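Local coordinates for protein fatty Acyl-Adenylate Ligase (Escherichia coli, PDB 3PBK) that belongs to the ANL clan of AMP-binding enzymes, large multidomain proteins, and is modelled here with 5'-O-[(S)-(dodecanoyloxy)(hydroxy)phosphoryl]adenosine in a pocket, at residues K63-L68 with F159-A165; A129-D135 with E150-H156; V356-D362 with T377-F383; G368-A372 with E407-G411. All coordinates share one frame; numbering follows the deposited sequence.

The four contacts form two pairs on opposite sides of the chain's centre. Interactions 1 and 2 have centres 12 Å apart and touch directly: Leu68 and Leu162 of interaction 1 lie on Leu154 of interaction 2, and Phe159 meets Ile132. Interactions 3 and 4, 11 Å apart between centres, alternate along the chain; Asp360 N lies 3.1 Å from Val371 O, a probable hydrogen bond, and Val359 packs on Ala370. Between interactions 2 and 3 the centres are 52 Å apart. The bound 5'-O-[(S)-(dodecanoyloxy)(hydroxy)phosphoryl]adenosine is about 8 Å from the side chain of Phe383 and about 12 Å from that of Val410, too far for either to touch it.

Interaction 1 (K63-L68 with F159-A165); sequences KRLLSL and FKALPEA
Arg64 lays its guanidinium over one face of the Phe159 ring, a cation-pi contact with CZ of Arg64 4.5 Å from the ring centroid. NH2 does the touching, off-centre toward the rim, and the two planes are tilted 39° apart. The chain bends at chi3 (-71°), which turns NE of Arg64 to Phe159 O at 2.8 Å, with that oxygen in the guanidinium plane. Leu162 N reaches the same oxygen from the opposite face of the carbonyl, so two donors grip it. Lys63 O is shared as well: Ala165 N approaches it from above the carbonyl plane (3.1 Å), while Ser67 N bonds to it within the helix. Arg64 CA sends its hydrogen almost straight at Pro163 O, 3.4 Å away. Ser67 CB packs on the methyl of Ala165, its OG turned back to Arg64 O at 2.8 Å. CD1 of Leu68 meets CD2 of Leu162 at 3.5 Å, the two side chains crossing at about a right angle. The contact thus joins the end of helix 51-67 to helix 156-160 and the loop after it; helix 84-95 lies against Leu65 and Phe159, and strand 152-155 against Leu68 and Leu162.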
loop_
_atom_site.group_PDB
_atom_site.type_symbol
_atom_site.label_atom_id
_atom_site.label_comp_id
_atom_site.label_asym_id
_atom_site.label_seq_id
_atom_site.Cartn_x
_atom_site.Cartn_y
_atom_site.Cartn_z
ATOM N N LYS A 63 -7.664 -17.766 23.431
ATOM C CA LYS A 63 -8.571 -18.278 24.454
ATOM C C LYS A 63 -9.252 -17.145 25.222
ATOM O O LYS A 63 -10.452 -17.206 25.479
ATOM C CB LYS A 63 -7.847 -19.244 25.393
ATOM C CG LYS A 63 -7.593 -20.614 24.779
ATOM C CD LYS A 63 -6.629 -21.438 25.628
ATOM C CE LYS A 63 -6.571 -22.885 25.152
ATOM N NZ LYS A 63 -5.825 -23.759 26.100
ATOM N N ARG A 64 -8.499 -16.108 25.577
ATOM C CA ARG A 64 -9.113 -14.930 26.171
ATOM C C ARG A 64 -10.269 -14.458 25.299
ATOM O O ARG A 64 -11.409 -14.367 25.750
ATOM C CB ARG A 64 -8.097 -13.808 26.337
ATOM C CG ARG A 64 -6.992 -14.116 27.325
ATOM C CD ARG A 64 -6.357 -12.835 27.863
ATOM N NE ARG A 64 -5.550 -12.127 26.868
ATOM C CZ ARG A 64 -4.477 -12.641 26.270
ATOM N NH1 ARG A 64 -4.093 -13.885 26.541
ATOM N NH2 ARG A 64 -3.792 -11.925 25.386
ATOM N N LEU A 65 -9.966 -14.172 24.039
ATOM C CA LEU A 65 -10.970 -13.711 23.091
ATOM C C LEU A 65 -12.232 -14.558 23.082
ATOM O O LEU A 65 -13.331 -14.035 22.943
ATOM C CB LEU A 65 -10.385 -13.657 21.684
ATOM C CG LEU A 65 -9.675 -12.352 21.359
ATOM C CD1 LEU A 65 -9.268 -12.313 19.903
ATOM C CD2 LEU A 65 -10.595 -11.206 21.701
ATOM N N LEU A 66 -12.076 -15.867 23.221
ATOM C CA LEU A 66 -13.221 -16.771 23.180
ATOM C C LEU A 66 -14.078 -16.711 24.448
ATOM O O LEU A 66 -15.282 -16.999 24.409
ATOM C CB LEU A 66 -12.758 -18.198 22.910
ATOM C CG LEU A 66 -12.261 -18.410 21.482
ATOM C CD1 LEU A 66 -11.502 -19.722 21.365
ATOM C CD2 LEU A 66 -13.426 -18.345 20.495
ATOM N N SER A 67 -13.465 -16.324 25.564
ATOM C CA SER A 67 -14.194 -16.216 26.815
ATOM C C SER A 67 -15.270 -15.157 26.666
ATOM O O SER A 67 -16.187 -15.069 27.473
ATOM C CB SER A 67 -13.256 -15.855 27.963
ATOM O OG SER A 67 -13.063 -14.456 28.034
ATOM N N LEU A 68 -15.150 -14.353 25.619
ATOM C CA LEU A 68 -16.128 -13.320 25.341
ATOM C C LEU A 68 -17.285 -13.874 24.521
ATOM O O LEU A 68 -18.020 -13.113 23.891
ATOM C CB LEU A 68 -15.480 -12.157 24.594
ATOM C CG LEU A 68 -14.644 -11.184 25.426
ATOM C CD1 LEU A 68 -13.652 -10.438 24.552
ATOM C CD2 LEU A 68 -15.546 -10.207 26.139
ATOM N N PHE A 159 -7.929 -6.514 27.452
ATOM C CA PHE A 159 -7.826 -7.715 26.635
ATOM C C PHE A 159 -6.851 -8.735 27.241
ATOM O O PHE A 159 -7.202 -9.905 27.420
ATOM C CB PHE A 159 -7.439 -7.345 25.195
ATOM C CG PHE A 159 -6.951 -8.510 24.367
ATOM C CD1 PHE A 159 -7.638 -9.713 24.354
ATOM C CD2 PHE A 159 -5.812 -8.387 23.577
ATOM C CE1 PHE A 159 -7.184 -10.782 23.588
ATOM C CE2 PHE A 159 -5.358 -9.448 22.803
ATOM C CZ PHE A 159 -6.045 -10.646 22.810
ATOM N N LYS A 160 -5.633 -8.298 27.562
ATOM C CA LYS A 160 -4.638 -9.202 28.137
ATOM C C LYS A 160 -5.109 -9.673 29.510
ATOM O O LYS A 160 -4.666 -10.713 30.023
ATOM C CB LYS A 160 -3.267 -8.527 28.245
ATOM C CG LYS A 160 -2.720 -7.995 26.936
ATOM C CD LYS A 160 -1.203 -7.874 26.968
ATOM C CE LYS A 160 -0.695 -6.878 25.923
ATOM N NZ LYS A 160 0.801 -6.795 25.862
ATOM N N ALA A 161 -6.032 -8.903 30.081
ATOM C CA ALA A 161 -6.531 -9.137 31.430
ATOM C C ALA A 161 -7.690 -10.140 31.481
ATOM O O ALA A 161 -8.121 -10.547 32.557
ATOM C CB ALA A 161 -6.933 -7.810 32.077
ATOM N N LEU A 162 -8.181 -10.543 30.316
ATOM C CA LEU A 162 -9.279 -11.506 30.241
ATOM C C LEU A 162 -8.879 -12.908 30.698
ATOM O O LEU A 162 -7.691 -13.220 30.835
ATOM C CB LEU A 162 -9.856 -11.559 28.820
ATOM C CG LEU A 162 -11.141 -10.768 28.568
ATOM C CD1 LEU A 162 -11.228 -9.536 29.456
ATOM C CD2 LEU A 162 -11.260 -10.393 27.098
ATOM N N PRO A 163 -9.884 -13.753 30.956
ATOM C CA PRO A 163 -9.692 -15.154 31.347
ATOM C C PRO A 163 -9.610 -16.106 30.145
ATOM O O PRO A 163 -10.383 -15.979 29.193
ATOM C CB PRO A 163 -10.959 -15.467 32.162
ATOM C CG PRO A 163 -11.695 -14.145 32.312
ATOM C CD PRO A 163 -11.275 -13.323 31.151
ATOM N N GLU A 164 -8.672 -17.046 30.196
ATOM C CA GLU A 164 -8.637 -18.134 29.236
ATOM C C GLU A 164 -9.995 -18.827 29.214
ATOM O O GLU A 164 -10.318 -19.542 30.164
ATOM C CB GLU A 164 -7.620 -19.184 29.687
ATOM C CG GLU A 164 -6.254 -18.662 30.074
ATOM C CD GLU A 164 -5.333 -18.615 28.889
ATOM O OE1 GLU A 164 -5.842 -18.271 27.804
ATOM O OE2 GLU A 164 -4.124 -18.924 29.032
ATOM N N ALA A 165 -10.790 -18.642 28.159
ATOM C CA ALA A 165 -11.978 -19.489 27.973
ATOM C C ALA A 165 -11.531 -20.954 27.916
ATOM O O ALA A 165 -10.780 -21.339 27.018
ATOM C CB ALA A 165 -12.726 -19.115 26.708
#

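Interaction 2 (A129-D135 with E150-H156); sequences AAIITGD and ELHVLSH
The beta-alpha-beta unit of strand 130-133, helix 138-144 and strand 152-155 brings its two strands side by side here as parallel neighbours, with Ala130 level with His152 and Thr133 with Ser155. Ile131 is held on both its polar backbone atoms: its N donates to His152 O and its O accepts from Leu154 N, each at 2.9 Å. Thr133 N then bonds to Leu154 O at 3.0 Å. At the start of the pairing the His152 side chain joins in. Its ND1 donates to Ala129 O (3.1 Å), nearly straight at 165° and with the oxygen in the ring plane; CG beside the backbone N (chi1 -67°) folds the ring back to that carbonyl, which the backbone N of His152 also reaches weakly. At the far end CG2 of Ile132 sits over the centre of the His156 ring, 3.5 Å from its centroid, a CH-pi contact. On the face bearing Ile131 and Val153, CG2 of Ile131 meets CD2 of Leu151 at 3.6 Å and CG2 of Val153 at 3.7 Å. Ser155 is the N-cap of helix 156-160, its OG bonded to Trp158 N. Helix 138-144 covers Thr133, Val153 and Ser155, helix 84-95 packs on His156, and strand 75-79 flanks strand 130-133, leaving 152-155 as an outermost strand of this four-stranded parallel sheet.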
loop_
_atom_site.group_PDB
_atom_site.type_symbol
_atom_site.label_atom_id
_atom_site.label_comp_id
_atom_site.label_asym_id
_atom_site.label_seq_id
_atom_site.Cartn_x
_atom_site.Cartn_y
_atom_site.Cartn_z
ATOM N N ALA A 129 -17.537 -7.710 16.478
ATOM C CA ALA A 129 -18.183 -8.029 17.745
ATOM C C ALA A 129 -17.349 -7.506 18.903
ATOM O O ALA A 129 -17.770 -7.543 20.062
ATOM C CB ALA A 129 -18.380 -9.515 17.870
ATOM N N ALA A 130 -16.157 -7.025 18.571
ATOM C CA ALA A 130 -15.222 -6.491 19.550
ATOM C C ALA A 130 -14.140 -5.665 18.841
ATOM O O ALA A 130 -13.906 -5.817 17.646
ATOM C CB ALA A 130 -14.597 -7.621 20.352
ATOM N N ILE A 131 -13.485 -4.778 19.571
ATOM C CA ILE A 131 -12.424 -3.990 18.980
ATOM C C ILE A 131 -11.348 -3.746 20.017
ATOM O O ILE A 131 -11.627 -3.239 21.101
ATOM C CB ILE A 131 -12.949 -2.653 18.394
ATOM C CG1 ILE A 131 -11.789 -1.712 18.072
ATOM C CG2 ILE A 131 -13.925 -1.978 19.336
ATOM C CD1 ILE A 131 -12.211 -0.505 17.279
ATOM N N ILE A 132 -10.121 -4.130 19.692
ATOM C CA ILE A 132 -9.010 -3.978 20.611
ATOM C C ILE A 132 -8.185 -2.777 20.206
ATOM O O ILE A 132 -7.803 -2.661 19.051
ATOM C CB ILE A 132 -8.136 -5.218 20.590
ATOM C CG1 ILE A 132 -8.960 -6.421 21.030
ATOM C CG2 ILE A 132 -6.926 -5.038 21.473
ATOM C CD1 ILE A 132 -8.208 -7.707 20.978
ATOM N N THR A 133 -7.923 -1.882 21.154
ATOM C CA THR A 133 -7.151 -0.671 20.889
ATOM C C THR A 133 -6.150 -0.388 21.995
ATOM O O THR A 133 -6.259 -0.914 23.098
ATOM C CB THR A 133 -8.057 0.561 20.791
ATOM O OG1 THR A 133 -7.275 1.698 20.420
ATOM C CG2 THR A 133 -8.699 0.844 22.133
ATOM N N GLY A 134 -5.180 0.464 21.695
ATOM C CA GLY A 134 -4.254 0.944 22.701
ATOM C C GLY A 134 -4.855 2.102 23.476
ATOM O O GLY A 134 -5.780 2.767 23.003
ATOM N N ASP A 135 -4.326 2.346 24.669
ATOM C CA ASP A 135 -4.878 3.368 25.552
ATOM C C ASP A 135 -5.035 4.733 24.870
ATOM O O ASP A 135 -6.053 5.406 25.052
ATOM C CB ASP A 135 -4.035 3.488 26.826
ATOM C CG ASP A 135 -4.221 2.305 27.766
ATOM O OD1 ASP A 135 -5.383 1.897 28.014
ATOM O OD2 ASP A 135 -3.201 1.787 28.269
ATOM N N GLU A 150 -23.644 -3.297 20.625
ATOM C CA GLU A 150 -23.232 -4.683 20.428
ATOM C C GLU A 150 -21.726 -4.838 20.235
ATOM O O GLU A 150 -21.254 -5.891 19.805
ATOM C CB GLU A 150 -23.968 -5.290 19.223
ATOM C CG GLU A 150 -23.442 -4.819 17.871
ATOM C CD GLU A 150 -23.291 -3.306 17.808
ATOM O OE1 GLU A 150 -22.142 -2.824 17.650
ATOM O OE2 GLU A 150 -24.323 -2.601 17.934
ATOM N N LEU A 151 -20.970 -3.797 20.553
ATOM C CA LEU A 151 -19.531 -3.837 20.351
ATOM C C LEU A 151 -18.787 -3.792 21.676
ATOM O O LEU A 151 -18.909 -2.828 22.418
ATOM C CB LEU A 151 -19.095 -2.673 19.457
ATOM C CG LEU A 151 -17.606 -2.592 19.108
ATOM C CD1 LEU A 151 -17.148 -3.864 18.412
ATOM C CD2 LEU A 151 -17.296 -1.357 18.266
ATOM N N HIS A 152 -18.035 -4.845 21.981
ATOM C CA HIS A 152 -17.088 -4.799 23.088
ATOM C C HIS A 152 -15.952 -3.871 22.674
ATOM O O HIS A 152 -15.442 -3.968 21.555
ATOM C CB HIS A 152 -16.461 -6.168 23.364
ATOM C CG HIS A 152 -17.410 -7.199 23.891
ATOM N ND1 HIS A 152 -18.176 -7.997 23.063
ATOM C CD2 HIS A 152 -17.675 -7.603 25.155
ATOM C CE1 HIS A 152 -18.891 -8.831 23.800
ATOM N NE2 HIS A 152 -18.607 -8.613 25.071
ATOM N N VAL A 153 -15.543 -2.988 23.578
ATOM C CA VAL A 153 -14.361 -2.172 23.366
ATOM C C VAL A 153 -13.325 -2.534 24.413
ATOM O O VAL A 153 -13.515 -2.298 25.601
ATOM C CB VAL A 153 -14.697 -0.684 23.460
ATOM C CG1 VAL A 153 -13.430 0.142 23.665
ATOM C CG2 VAL A 153 -15.473 -0.237 22.218
ATOM N N LEU A 154 -12.231 -3.129 23.975
ATOM C CA LEU A 154 -11.207 -3.575 24.903
ATOM C C LEU A 154 -9.914 -2.809 24.697
ATOM O O LEU A 154 -9.424 -2.711 23.572
ATOM C CB LEU A 154 -10.932 -5.064 24.709
ATOM C CG LEU A 154 -12.039 -6.035 25.122
ATOM C CD1 LEU A 154 -13.353 -5.751 24.406
ATOM C CD2 LEU A 154 -11.586 -7.454 24.859
ATOM N N SER A 155 -9.350 -2.260 25.769
ATOM C CA SER A 155 -7.980 -1.788 25.684
ATOM C C SER A 155 -7.119 -3.039 25.574
ATOM O O SER A 155 -7.592 -4.148 25.825
ATOM C CB SER A 155 -7.601 -0.952 26.909
ATOM O OG SER A 155 -7.328 -1.765 28.037
ATOM N N HIS A 156 -5.866 -2.886 25.175
ATOM C CA HIS A 156 -5.005 -4.054 25.095
ATOM C C HIS A 156 -4.806 -4.642 26.482
ATOM O O HIS A 156 -4.680 -5.853 26.636
ATOM C CB HIS A 156 -3.663 -3.717 24.452
ATOM C CG HIS A 156 -3.638 -3.922 22.971
ATOM N ND1 HIS A 156 -3.999 -2.938 22.076
ATOM C CD2 HIS A 156 -3.296 -5.001 22.228
ATOM C CE1 HIS A 156 -3.877 -3.400 20.845
ATOM N NE2 HIS A 156 -3.450 -4.648 20.908
#

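Interaction 3 (V356-D362 with T377-F383); sequences VNEVDRD and TRAVSTF
Ala379, which has the most surface buried in this antiparallel pairing, sets its methyl over the centre of one face of the Arg361 guanidinium, CB of Ala379 to CZ of Arg361 3.7 Å. A bend at chi3 (73°) folds the arginine head back over that methyl. Backbone joins the same pair: Arg361 N donates to Ala379 O at 2.8 Å, from above the carbonyl plane. The head has a salt bridge to Glu365. Phe383, second in buried surface and at the other end, exchanges two bonds with Asn357, Asn357 N to Phe383 O (2.9 Å) and Phe383 N to Asn357 O (3.0 Å), a hydrogen-bonded antiparallel pair. Its ring takes CG2 of Val359 at its edge, 3.9 Å from CE2 of Phe383. Val359 and Ser381 form the next hydrogen-bonded pair, between the two ends. Beyond it Asp360 divides its carboxylate: OD2 receives Thr377 OG1 at 2.7 Å from above the carboxylate plane, and OD1 caps helix 361-367 through a weak bond from Asp362 N. Together these form an antiparallel sheet of two strands, 356-360 and 380-384. Strands 444-449 and 452-458 lie against the face with Asn357 and Phe383, Tyr447 OH bonding Asn357 OD1, while Asp474 of helix 472-479 touches Arg361 and Ser381.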
loop_
_atom_site.group_PDB
_atom_site.type_symbol
_atom_site.label_atom_id
_atom_site.label_comp_id
_atom_site.label_asym_id
_atom_site.label_seq_id
_atom_site.Cartn_x
_atom_site.Cartn_y
_atom_site.Cartn_z
ATOM N N VAL A 356 13.013 0.255 -17.815
ATOM C CA VAL A 356 12.009 1.194 -18.313
ATOM C C VAL A 356 11.635 0.913 -19.757
ATOM O O VAL A 356 12.432 0.356 -20.517
ATOM C CB VAL A 356 12.499 2.656 -18.223
ATOM C CG1 VAL A 356 12.785 3.036 -16.791
ATOM C CG2 VAL A 356 13.728 2.845 -19.076
ATOM N N ASN A 357 10.412 1.286 -20.119
ATOM C CA ASN A 357 10.007 1.327 -21.512
ATOM C C ASN A 357 9.531 2.727 -21.887
ATOM O O ASN A 357 8.606 3.262 -21.273
ATOM C CB ASN A 357 8.907 0.310 -21.801
ATOM C CG ASN A 357 8.586 0.212 -23.290
ATOM O OD1 ASN A 357 7.545 0.689 -23.752
ATOM N ND2 ASN A 357 9.500 -0.384 -24.055
ATOM N N GLU A 358 10.164 3.323 -22.892
ATOM C CA GLU A 358 9.763 4.646 -23.351
ATOM C C GLU A 358 8.724 4.556 -24.454
ATOM O O GLU A 358 8.746 3.628 -25.271
ATOM C CB GLU A 358 10.972 5.441 -23.828
ATOM C CG GLU A 358 11.911 5.804 -22.713
ATOM C CD GLU A 358 13.208 6.374 -23.222
ATOM O OE1 GLU A 358 13.451 6.265 -24.446
ATOM O OE2 GLU A 358 13.978 6.925 -22.399
ATOM N N VAL A 359 7.809 5.521 -24.482
ATOM C CA VAL A 359 6.751 5.499 -25.482
ATOM C C VAL A 359 6.519 6.882 -26.075
ATOM O O VAL A 359 6.724 7.886 -25.396
ATOM C CB VAL A 359 5.421 4.968 -24.880
ATOM C CG1 VAL A 359 5.588 3.535 -24.354
ATOM C CG2 VAL A 359 4.924 5.902 -23.791
ATOM N N ASP A 360 6.109 6.938 -27.343
ATOM C CA ASP A 360 5.625 8.191 -27.918
ATOM C C ASP A 360 4.410 8.595 -27.084
ATOM O O ASP A 360 3.433 7.847 -26.998
ATOM C CB ASP A 360 5.242 8.011 -29.392
ATOM C CG ASP A 360 4.971 9.339 -30.109
ATOM O OD1 ASP A 360 4.425 10.272 -29.489
ATOM O OD2 ASP A 360 5.297 9.450 -31.310
ATOM N N ARG A 361 4.467 9.757 -26.446
ATOM C CA ARG A 361 3.372 10.134 -25.568
ATOM C C ARG A 361 2.075 10.397 -26.339
ATOM O O ARG A 361 0.994 9.985 -25.905
ATOM C CB ARG A 361 3.731 11.314 -24.656
ATOM C CG ARG A 361 2.506 11.888 -23.973
ATOM C CD ARG A 361 2.793 12.580 -22.667
ATOM N NE ARG A 361 3.449 13.883 -22.799
ATOM C CZ ARG A 361 3.002 14.899 -23.533
ATOM N NH1 ARG A 361 1.895 14.777 -24.268
ATOM N NH2 ARG A 361 3.687 16.037 -23.548
ATOM N N ASP A 362 2.185 11.063 -27.486
ATOM C CA ASP A 362 1.013 11.369 -28.311
ATOM C C ASP A 362 0.315 10.109 -28.845
ATOM O O ASP A 362 -0.909 10.073 -28.977
ATOM C CB ASP A 362 1.387 12.335 -29.444
ATOM C CG ASP A 362 1.890 13.668 -28.921
ATOM O OD1 ASP A 362 1.222 14.247 -28.028
ATOM O OD2 ASP A 362 2.957 14.132 -29.387
ATOM N N THR A 377 8.684 11.264 -33.219
ATOM C CA THR A 377 8.167 11.393 -31.871
ATOM C C THR A 377 8.546 12.735 -31.259
ATOM O O THR A 377 9.715 13.113 -31.241
ATOM C CB THR A 377 8.690 10.267 -30.973
ATOM O OG1 THR A 377 7.994 9.055 -31.286
ATOM C CG2 THR A 377 8.471 10.604 -29.499
ATOM N N ARG A 378 7.553 13.451 -30.743
ATOM C CA ARG A 378 7.800 14.753 -30.139
ATOM C C ARG A 378 7.683 14.765 -28.606
ATOM O O ARG A 378 8.189 15.664 -27.945
ATOM C CB ARG A 378 6.871 15.791 -30.749
ATOM C CG ARG A 378 7.322 16.344 -32.089
ATOM C CD ARG A 378 6.631 17.684 -32.319
ATOM N NE ARG A 378 6.816 18.223 -33.661
ATOM C CZ ARG A 378 6.254 17.723 -34.762
ATOM N NH1 ARG A 378 5.481 16.637 -34.697
ATOM N NH2 ARG A 378 6.484 18.304 -35.938
ATOM N N ALA A 379 7.015 13.767 -28.045
ATOM C CA ALA A 379 6.864 13.692 -26.603
ATOM C C ALA A 379 7.017 12.252 -26.152
ATOM O O ALA A 379 6.704 11.331 -26.901
ATOM C CB ALA A 379 5.521 14.247 -26.182
ATOM N N VAL A 380 7.499 12.060 -24.927
ATOM C CA VAL A 380 7.789 10.725 -24.414
ATOM C C VAL A 380 7.339 10.510 -22.967
ATOM O O VAL A 380 7.614 11.325 -22.090
ATOM C CB VAL A 380 9.292 10.449 -24.472
ATOM C CG1 VAL A 380 9.586 9.014 -24.048
ATOM C CG2 VAL A 380 9.822 10.736 -25.862
ATOM N N SER A 381 6.651 9.408 -22.715
ATOM C CA SER A 381 6.423 8.982 -21.345
ATOM C C SER A 381 7.287 7.752 -21.075
ATOM O O SER A 381 7.523 6.943 -21.984
ATOM C CB SER A 381 4.940 8.669 -21.094
ATOM O OG SER A 381 4.180 9.842 -20.853
ATOM N N THR A 382 7.776 7.632 -19.840
ATOM C CA THR A 382 8.563 6.475 -19.412
ATOM C C THR A 382 7.773 5.638 -18.421
ATOM O O THR A 382 7.281 6.164 -17.427
ATOM C CB THR A 382 9.843 6.903 -18.695
ATOM O OG1 THR A 382 10.633 7.719 -19.557
ATOM C CG2 THR A 382 10.643 5.689 -18.300
ATOM N N PHE A 383 7.656 4.340 -18.675
ATOM C CA PHE A 383 6.969 3.457 -17.737
ATOM C C PHE A 383 7.906 2.403 -17.159
ATOM O O PHE A 383 8.813 1.937 -17.834
ATOM C CB PHE A 383 5.739 2.826 -18.394
ATOM C CG PHE A 383 4.664 3.818 -18.701
ATOM C CD1 PHE A 383 3.896 4.361 -17.683
ATOM C CD2 PHE A 383 4.437 4.239 -20.001
ATOM C CE1 PHE A 383 2.912 5.298 -17.957
ATOM C CE2 PHE A 383 3.454 5.179 -20.285
ATOM C CZ PHE A 383 2.692 5.706 -19.266
#

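Interaction 4 (G368-A372 with E407-G411); sequences GKAVA and ERVVG
Gly368 leaves helix 361-367 with positive phi (44°), and its carbonyl oxygen accepts from Val410 N at 3.2 Å, the donor standing above the carbonyl plane. Lys369 follows and pairs with Val409, the CA atoms of the two 4.7 Å apart. The lysine chain is extended and leads away, so its part is played by the backbone: CA of Lys369 makes a CA-H...O contact with Arg408 O at 3.3 Å. Ala370 is held at both its polar backbone atoms by the same residue. Its N donates to Arg408 O, 2.7 Å away and in the carbonyl plane, and its O accepts from Arg408 NE at 3.0 Å, the oxygen lying in the guanidinium plane. The arginine chain bends at chi3 (103°) and passes along that carbonyl, with CB, CG and CD all close to Ala370 O. Val371 points away from segment 407-411 and packs on Ile363; only its CA comes near, 4.2 Å from Arg408 NE. The methyl of Ala372 then brushes NH2 of Arg408 at 4.1 Å. Ala370 and Val410 both rest on Tyr447 of strand 444-449, and Val410 also on Leu364 of helix 361-367. Two loops running in opposite senses share a single beta bridge, with one arginine-to-carbonyl bond beside it, at the surface just ahead of strand 411-416.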
loop_
_atom_site.group_PDB
_atom_site.type_symbol
_atom_site.label_atom_id
_atom_site.label_comp_id
_atom_site.label_asym_id
_atom_site.label_seq_id
_atom_site.Cartn_x
_atom_site.Cartn_y
_atom_site.Cartn_z
ATOM N N GLY A 368 -4.295 5.228 -27.604
ATOM C CA GLY A 368 -4.168 4.227 -26.563
ATOM C C GLY A 368 -3.247 3.058 -26.872
ATOM O O GLY A 368 -3.571 1.915 -26.563
ATOM N N LYS A 369 -2.096 3.345 -27.469
ATOM C CA LYS A 369 -1.108 2.319 -27.779
ATOM C C LYS A 369 0.292 2.738 -27.327
ATOM O O LYS A 369 0.696 3.882 -27.494
ATOM C CB LYS A 369 -1.110 2.007 -29.280
ATOM C CG LYS A 369 -2.410 1.387 -29.788
ATOM C CD LYS A 369 -2.476 1.351 -31.319
ATOM C CE LYS A 369 -3.734 0.601 -31.806
ATOM N NZ LYS A 369 -3.858 0.574 -33.309
ATOM N N ALA A 370 1.022 1.802 -26.737
ATOM C CA ALA A 370 2.404 2.022 -26.341
ATOM C C ALA A 370 3.318 1.648 -27.496
ATOM O O ALA A 370 3.573 0.466 -27.719
ATOM C CB ALA A 370 2.736 1.169 -25.132
ATOM N N VAL A 371 3.805 2.635 -28.242
ATOM C CA VAL A 371 4.794 2.351 -29.274
ATOM C C VAL A 371 6.116 3.035 -28.947
ATOM O O VAL A 371 6.160 3.989 -28.161
ATOM C CB VAL A 371 4.317 2.757 -30.672
ATOM C CG1 VAL A 371 2.816 2.798 -30.705
ATOM C CG2 VAL A 371 4.887 4.091 -31.049
ATOM N N ALA A 372 7.196 2.530 -29.535
ATOM C CA ALA A 372 8.522 3.033 -29.223
ATOM C C ALA A 372 8.748 4.355 -29.937
ATOM O O ALA A 372 8.352 4.517 -31.092
ATOM C CB ALA A 372 9.569 2.022 -29.602
ATOM N N GLU A 407 -0.261 -7.046 -27.366
ATOM C CA GLU A 407 0.821 -6.327 -26.717
ATOM C C GLU A 407 0.832 -4.891 -27.180
ATOM O O GLU A 407 0.491 -4.600 -28.331
ATOM C CB GLU A 407 2.175 -6.947 -27.018
ATOM C CG GLU A 407 2.541 -8.037 -26.062
ATOM C CD GLU A 407 4.005 -8.400 -26.140
ATOM O OE1 GLU A 407 4.696 -7.946 -27.094
ATOM O OE2 GLU A 407 4.452 -9.148 -25.234
ATOM N N ARG A 408 1.224 -4.006 -26.264
ATOM C CA ARG A 408 1.379 -2.577 -26.525
ATOM C C ARG A 408 0.038 -1.858 -26.551
ATOM O O ARG A 408 -0.023 -0.652 -26.736
ATOM C CB ARG A 408 2.199 -2.311 -27.799
ATOM C CG ARG A 408 3.518 -3.068 -27.835
ATOM C CD ARG A 408 4.425 -2.615 -28.956
ATOM N NE ARG A 408 5.500 -1.753 -28.460
ATOM C CZ ARG A 408 6.790 -2.095 -28.419
ATOM N NH1 ARG A 408 7.184 -3.293 -28.861
ATOM N NH2 ARG A 408 7.691 -1.235 -27.943
ATOM N N VAL A 409 -1.045 -2.595 -26.346
ATOM C CA VAL A 409 -2.354 -1.967 -26.263
ATOM C C VAL A 409 -2.729 -1.706 -24.804
ATOM O O VAL A 409 -2.760 -2.631 -23.999
ATOM C CB VAL A 409 -3.412 -2.833 -26.918
ATOM C CG1 VAL A 409 -4.777 -2.281 -26.617
ATOM C CG2 VAL A 409 -3.176 -2.869 -28.398
ATOM N N VAL A 410 -2.992 -0.452 -24.452
ATOM C CA VAL A 410 -3.323 -0.132 -23.072
ATOM C C VAL A 410 -4.770 -0.494 -22.793
ATOM O O VAL A 410 -5.629 -0.254 -23.636
ATOM C CB VAL A 410 -3.104 1.348 -22.777
ATOM C CG1 VAL A 410 -3.512 1.677 -21.352
ATOM C CG2 VAL A 410 -1.647 1.718 -23.023
ATOM N N GLY A 411 -5.025 -1.088 -21.622
ATOM C CA GLY A 411 -6.365 -1.457 -21.189
ATOM C C GLY A 411 -6.414 -1.822 -19.712
ATOM O O GLY A 411 -5.441 -1.581 -18.984
#